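Local structure of 361aa long hypothetical D-aminopeptidase (Pyrococcus horikoshii, 2DRH) at residues Y63-L68 with N288-Y293; D23-V27 with A283-A287. The protein is of unknown function but probably acts as an aminopeptidase, releasing residues from the N-terminus of peptides. All blocks are in the same frame, centred on the assembly; numbering follows the deposited sequence.

Contact 1 of 2, residues Y63-L68 with N288-Y293; sequences YKEKVL and NRIKHY
Antiparallel strand pairing joins Lys66 to Ile290 at the outer end of the mixed sheet, where the first residues of strand 65-73 meet the short strand 288-291. Lys66 and Ile290 form a hydrogen-bonded pair, Lys66 N giving to Ile290 O at 2.7 Å and Ile290 N to Lys66 O at 2.6 Å. Glu65 and Lys291 follow as a non-hydrogen-bonded pair, and His292 N to Lys64 O continues the ladder past the strand ends. Toward Leu68 the strands part, and a water accepts from Leu68 N and Asn288 N and donates to Asn288 O. On the face carrying Lys66 and Ile290, Leu68 crosses Ile290 at about a right angle, CD2 lying 3.6 Å from Ile290 CD1; Thr91 touches both. Strand 65-73 also pairs antiparallel with 91-92 and 278-285 in this mixed β-sheet. The Lys66 chain, turned aside at its last torsion, carries NZ to the edge of the His292 ring, 2.9 Å from ND1 and 17° out of the ring plane. The same NZ gives to Tyr63 O in the carbonyl plane and forms a salt bridge with Glu93, so three partners fix it. His292 CG stands anti to the backbone N (chi1 -173°), which brings one face of its ring under Tyr63 CE2, the two rings oblique at 34° with centroids 4.4 Å apart. Tyr63 OH is hydrogen-bonded to Ser128 O, and His292 NE2 to Thr126 OG1. On the other face, Glu65 OE1 and Arg289 NH1 form a salt bridge at 3.2 Å whose hydrogen bond is weak and bent.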
loop_
_atom_site.group_PDB
_atom_site.type_symbol
_atom_site.label_atom_id
_atom_site.label_comp_id
_atom_site.label_asym_id
_atom_site.label_seq_id
_atom_site.Cartn_x
_atom_site.Cartn_y
_atom_site.Cartn_z
ATOM N N TYR A 63 1.946 26.616 0.107
ATOM C CA TYR A 63 1.330 26.134 1.344
ATOM C C TYR A 63 -0.144 26.549 1.485
ATOM O O TYR A 63 -1.002 25.743 1.872
ATOM C CB TYR A 63 2.110 26.662 2.545
ATOM C CG TYR A 63 1.580 26.190 3.876
ATOM C CD1 TYR A 63 1.786 24.875 4.307
ATOM C CD2 TYR A 63 0.887 27.057 4.715
ATOM C CE1 TYR A 63 1.316 24.442 5.547
ATOM C CE2 TYR A 63 0.413 26.634 5.959
ATOM C CZ TYR A 63 0.635 25.323 6.368
ATOM O OH TYR A 63 0.200 24.918 7.610
ATOM N N LYS A 64 -0.434 27.817 1.189
ATOM C CA LYS A 64 -1.800 28.320 1.292
ATOM C C LYS A 64 -2.619 27.867 0.094
ATOM O O LYS A 64 -3.836 27.711 0.189
ATOM C CB LYS A 64 -1.794 29.851 1.405
ATOM C CG LYS A 64 -1.122 30.344 2.677
ATOM C CD LYS A 64 -1.869 29.858 3.913
ATOM C CE LYS A 64 -1.086 30.136 5.192
ATOM N NZ LYS A 64 -0.685 31.567 5.315
ATOM N N GLU A 65 -1.950 27.663 -1.035
ATOM C CA GLU A 65 -2.624 27.183 -2.233
ATOM C C GLU A 65 -1.911 25.925 -2.692
ATOM O O GLU A 65 -0.953 25.971 -3.466
ATOM C CB GLU A 65 -2.629 28.251 -3.334
ATOM C CG GLU A 65 -3.529 29.419 -2.980
ATOM C CD GLU A 65 -3.856 30.297 -4.165
ATOM O OE1 GLU A 65 -2.916 30.880 -4.747
ATOM O OE2 GLU A 65 -5.059 30.400 -4.504
ATOM N N LYS A 66 -2.402 24.799 -2.188
ATOM C CA LYS A 66 -1.839 23.481 -2.474
ATOM C C LYS A 66 -2.264 22.910 -3.829
ATOM O O LYS A 66 -3.256 23.346 -4.427
ATOM C CB LYS A 66 -2.267 22.516 -1.365
ATOM C CG LYS A 66 -1.860 22.937 0.041
ATOM C CD LYS A 66 -2.888 22.455 1.055
ATOM C CE LYS A 66 -2.301 22.230 2.436
ATOM N NZ LYS A 66 -1.555 23.397 2.987
ATOM N N VAL A 67 -1.502 21.941 -4.325
ATOM C CA VAL A 67 -1.851 21.296 -5.583
ATOM C C VAL A 67 -2.089 19.826 -5.265
ATOM O O VAL A 67 -1.467 19.281 -4.351
ATOM C CB VAL A 67 -0.722 21.408 -6.651
ATOM C CG1 VAL A 67 -0.469 22.877 -7.001
ATOM C CG2 VAL A 67 0.556 20.751 -6.148
ATOM N N LEU A 68 -3.009 19.194 -5.990
ATOM C CA LEU A 68 -3.283 17.780 -5.773
ATOM C C LEU A 68 -2.073 17.010 -6.289
ATOM O O LEU A 68 -1.477 17.391 -7.296
ATOM C CB LEU A 68 -4.555 17.366 -6.512
ATOM C CG LEU A 68 -5.832 18.047 -5.995
ATOM C CD1 LEU A 68 -7.040 17.566 -6.778
ATOM C CD2 LEU A 68 -6.010 17.734 -4.516
ATOM N N ASN A 288 -6.042 21.929 -10.153
ATOM C CA ASN A 288 -6.866 22.165 -8.969
ATOM C C ASN A 288 -6.073 22.662 -7.771
ATOM O O ASN A 288 -5.317 21.901 -7.156
ATOM C CB ASN A 288 -7.608 20.888 -8.558
ATOM C CG ASN A 288 -8.751 20.542 -9.498
ATOM O OD1 ASN A 288 -9.808 21.178 -9.475
ATOM N ND2 ASN A 288 -8.542 19.528 -10.331
ATOM N N ARG A 289 -6.248 23.934 -7.429
ATOM C CA ARG A 289 -5.552 24.488 -6.277
ATOM C C ARG A 289 -6.421 24.308 -5.042
ATOM O O ARG A 289 -7.620 24.589 -5.067
ATOM C CB ARG A 289 -5.226 25.970 -6.487
ATOM C CG ARG A 289 -4.094 26.215 -7.477
ATOM C CD ARG A 289 -3.622 27.665 -7.436
ATOM N NE ARG A 289 -2.634 27.953 -8.474
ATOM C CZ ARG A 289 -1.999 29.114 -8.604
ATOM N NH1 ARG A 289 -2.243 30.107 -7.760
ATOM N NH2 ARG A 289 -1.125 29.286 -9.587
ATOM N N ILE A 290 -5.809 23.822 -3.968
ATOM C CA ILE A 290 -6.513 23.579 -2.716
ATOM C C ILE A 290 -6.133 24.642 -1.692
ATOM O O ILE A 290 -4.971 24.753 -1.309
ATOM C CB ILE A 290 -6.143 22.186 -2.147
ATOM C CG1 ILE A 290 -6.085 21.154 -3.279
ATOM C CG2 ILE A 290 -7.145 21.769 -1.091
ATOM C CD1 ILE A 290 -7.372 21.012 -4.069
ATOM N N LYS A 291 -7.114 25.421 -1.243
ATOM C CA LYS A 291 -6.858 26.469 -0.260
ATOM C C LYS A 291 -6.742 25.882 1.143
ATOM O O LYS A 291 -7.650 25.210 1.621
ATOM C CB LYS A 291 -7.972 27.524 -0.285
ATOM C CG LYS A 291 -8.103 28.274 -1.605
ATOM C CD LYS A 291 -9.061 29.454 -1.471
ATOM C CE LYS A 291 -9.195 30.211 -2.785
ATOM N NZ LYS A 291 -10.054 31.414 -2.641
ATOM N N HIS A 292 -5.616 26.159 1.791
ATOM C CA HIS A 292 -5.323 25.675 3.138
ATOM C C HIS A 292 -6.486 25.808 4.121
ATOM O O HIS A 292 -6.770 24.891 4.894
ATOM C CB HIS A 292 -4.114 26.433 3.698
ATOM C CG HIS A 292 -3.621 25.909 5.010
ATOM N ND1 HIS A 292 -2.945 24.714 5.128
ATOM C CD2 HIS A 292 -3.710 26.415 6.265
ATOM C CE1 HIS A 292 -2.639 24.505 6.397
ATOM N NE2 HIS A 292 -3.092 25.523 7.108
ATOM N N TYR A 293 -7.157 26.953 4.089
ATOM C CA TYR A 293 -8.250 27.207 5.015
ATOM C C TYR A 293 -9.658 26.911 4.509
ATOM O O TYR A 293 -10.624 27.275 5.153
ATOM C CB TYR A 293 -8.168 28.655 5.495
ATOM C CG TYR A 293 -6.989 28.943 6.402
ATOM C CD1 TYR A 293 -6.983 28.509 7.733
ATOM C CD2 TYR A 293 -5.889 29.668 5.940
ATOM C CE1 TYR A 293 -5.915 28.795 8.580
ATOM C CE2 TYR A 293 -4.813 29.962 6.781
ATOM C CZ TYR A 293 -4.835 29.524 8.100
ATOM O OH TYR A 293 -3.786 29.829 8.938
HETATM O O HOH W 1 -4.292 20.064 -8.535
#

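Contact 2 of 2, residues D23-V27 with A283-A287; sequences DVKGV and AFSTA
A type II β-turn, Val24 to Val27, packs against the corner where the chain leaves strand 278-285, with Thr286 facing Val24, Lys25 and Val27. The turn is closed by Val27 N to Val24 O at 3.0 Å and immediately precedes strand 28-36; Gly26 has backbone angles (103°/-31°) at which a CB would jam against the carbonyl O of Lys25. Thr286 offers the turn two different branches. Its methyl CG2 lies 4.0 Å from Val24 CG1 and slightly farther from Val27 CG2, while its OG1 accepts a hydrogen bond from Lys25 NZ. Lys25 reaches across with a twice-folded chain, and Asp247 touches both side chains. A valine in place of Thr286 has no hydroxyl, and the Lys25 ammonium would probably lose this acceptor and its chain be freer to turn. Deeper in, Val27 CG2 approaches the edge of the Phe284 ring, near its plane, 4.2 Å from CZ; Ala69 of strand 65-73 and Ala245 of strand 240-246 also touch the Phe284 side chain. The corner itself is shaped by an ST turn: Ser285 OG accepts from Ala287 N at 3.1 Å, with an N-H...O angle of 158°.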
loop_
_atom_site.group_PDB
_atom_site.type_symbol
_atom_site.label_atom_id
_atom_site.label_comp_id
_atom_site.label_asym_id
_atom_site.label_seq_id
_atom_site.Cartn_x
_atom_site.Cartn_y
_atom_site.Cartn_z
ATOM N N ASP A 23 6.981 23.709 -19.270
ATOM C CA ASP A 23 6.041 23.963 -20.353
ATOM C C ASP A 23 4.671 23.908 -19.693
ATOM O O ASP A 23 3.663 24.312 -20.272
ATOM C CB ASP A 23 6.153 22.909 -21.458
ATOM C CG ASP A 23 7.270 23.216 -22.437
ATOM O OD1 ASP A 23 7.403 24.395 -22.816
ATOM O OD2 ASP A 23 8.004 22.290 -22.837
ATOM N N VAL A 24 4.649 23.386 -18.469
ATOM C CA VAL A 24 3.419 23.338 -17.689
ATOM C C VAL A 24 3.429 24.732 -17.066
ATOM O O VAL A 24 4.190 25.003 -16.135
ATOM C CB VAL A 24 3.484 22.252 -16.587
ATOM C CG1 VAL A 24 2.204 22.264 -15.759
ATOM C CG2 VAL A 24 3.673 20.878 -17.222
ATOM N N LYS A 25 2.607 25.622 -17.613
ATOM C CA LYS A 25 2.547 27.007 -17.160
ATOM C C LYS A 25 2.513 27.166 -15.645
ATOM O O LYS A 25 1.677 26.569 -14.961
ATOM C CB LYS A 25 1.337 27.721 -17.777
ATOM C CG LYS A 25 -0.008 27.276 -17.227
ATOM C CD LYS A 25 -0.450 25.941 -17.811
ATOM C CE LYS A 25 -1.570 25.316 -16.990
ATOM N NZ LYS A 25 -1.058 24.870 -15.659
ATOM N N GLY A 26 3.425 27.984 -15.129
ATOM C CA GLY A 26 3.477 28.221 -13.699
ATOM C C GLY A 26 4.595 27.466 -13.009
ATOM O O GLY A 26 5.139 27.938 -12.009
ATOM N N VAL A 27 4.937 26.291 -13.532
ATOM C CA VAL A 27 6.007 25.487 -12.944
ATOM C C VAL A 27 7.346 26.183 -13.168
ATOM O O VAL A 27 7.597 26.726 -14.241
ATOM C CB VAL A 27 6.046 24.061 -13.566
ATOM C CG1 VAL A 27 7.257 23.282 -13.053
ATOM C CG2 VAL A 27 4.765 23.319 -13.215
ATOM N N ALA A 283 4.071 12.876 -8.881
ATOM C CA ALA A 283 3.254 13.559 -9.876
ATOM C C ALA A 283 2.262 14.517 -9.240
ATOM O O ALA A 283 1.692 14.229 -8.186
ATOM C CB ALA A 283 2.514 12.540 -10.718
ATOM N N PHE A 284 2.061 15.662 -9.885
ATOM C CA PHE A 284 1.123 16.658 -9.387
ATOM C C PHE A 284 0.471 17.414 -10.535
ATOM O O PHE A 284 1.025 17.494 -11.634
ATOM C CB PHE A 284 1.831 17.639 -8.443
ATOM C CG PHE A 284 2.828 18.554 -9.119
ATOM C CD1 PHE A 284 2.410 19.725 -9.758
ATOM C CD2 PHE A 284 4.192 18.263 -9.090
ATOM C CE1 PHE A 284 3.337 20.592 -10.352
ATOM C CE2 PHE A 284 5.122 19.118 -9.678
ATOM C CZ PHE A 284 4.694 20.289 -10.311
ATOM N N SER A 285 -0.715 17.949 -10.279
ATOM C CA SER A 285 -1.447 18.706 -11.282
ATOM C C SER A 285 -1.593 20.151 -10.828
ATOM O O SER A 285 -1.697 20.428 -9.639
ATOM C CB SER A 285 -2.830 18.089 -11.509
ATOM O OG SER A 285 -3.628 18.909 -12.352
ATOM N N THR A 286 -1.588 21.072 -11.780
ATOM C CA THR A 286 -1.730 22.491 -11.476
ATOM C C THR A 286 -3.175 22.908 -11.715
ATOM O O THR A 286 -3.546 24.052 -11.480
ATOM C CB THR A 286 -0.847 23.344 -12.397
ATOM O OG1 THR A 286 -1.191 23.069 -13.763
ATOM C CG2 THR A 286 0.626 23.028 -12.183
ATOM N N ALA A 287 -3.988 21.966 -12.180
ATOM C CA ALA A 287 -5.387 22.237 -12.492
ATOM C C ALA A 287 -6.297 22.550 -11.303
ATOM O O ALA A 287 -7.231 23.352 -11.431
ATOM C CB ALA A 287 -5.961 21.076 -13.294
#

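In the fold
The centres of contacts 1 and 2 lie about 13 Å apart on the same side of the chain's centre, and both reach the same sheet, contact 2 through strand 278-285 alone. Along the chain their segments alternate, in the order 23-27, 63-68, 283-287, 288-293; the last two are consecutive. Strand 65-73 links them: it pairs antiparallel with both 278-285 and 288-291, which are separated by the corner at 286 and 287. Contact 2 contains that corner; segment 288-293 of contact 1 begins just after it. They touch directly, with Leu68 O 3.1 Å from Ser285 N in a probable hydrogen bond and Val67 packed on Phe284. Early and late parts of the S58 family region are thereby joined.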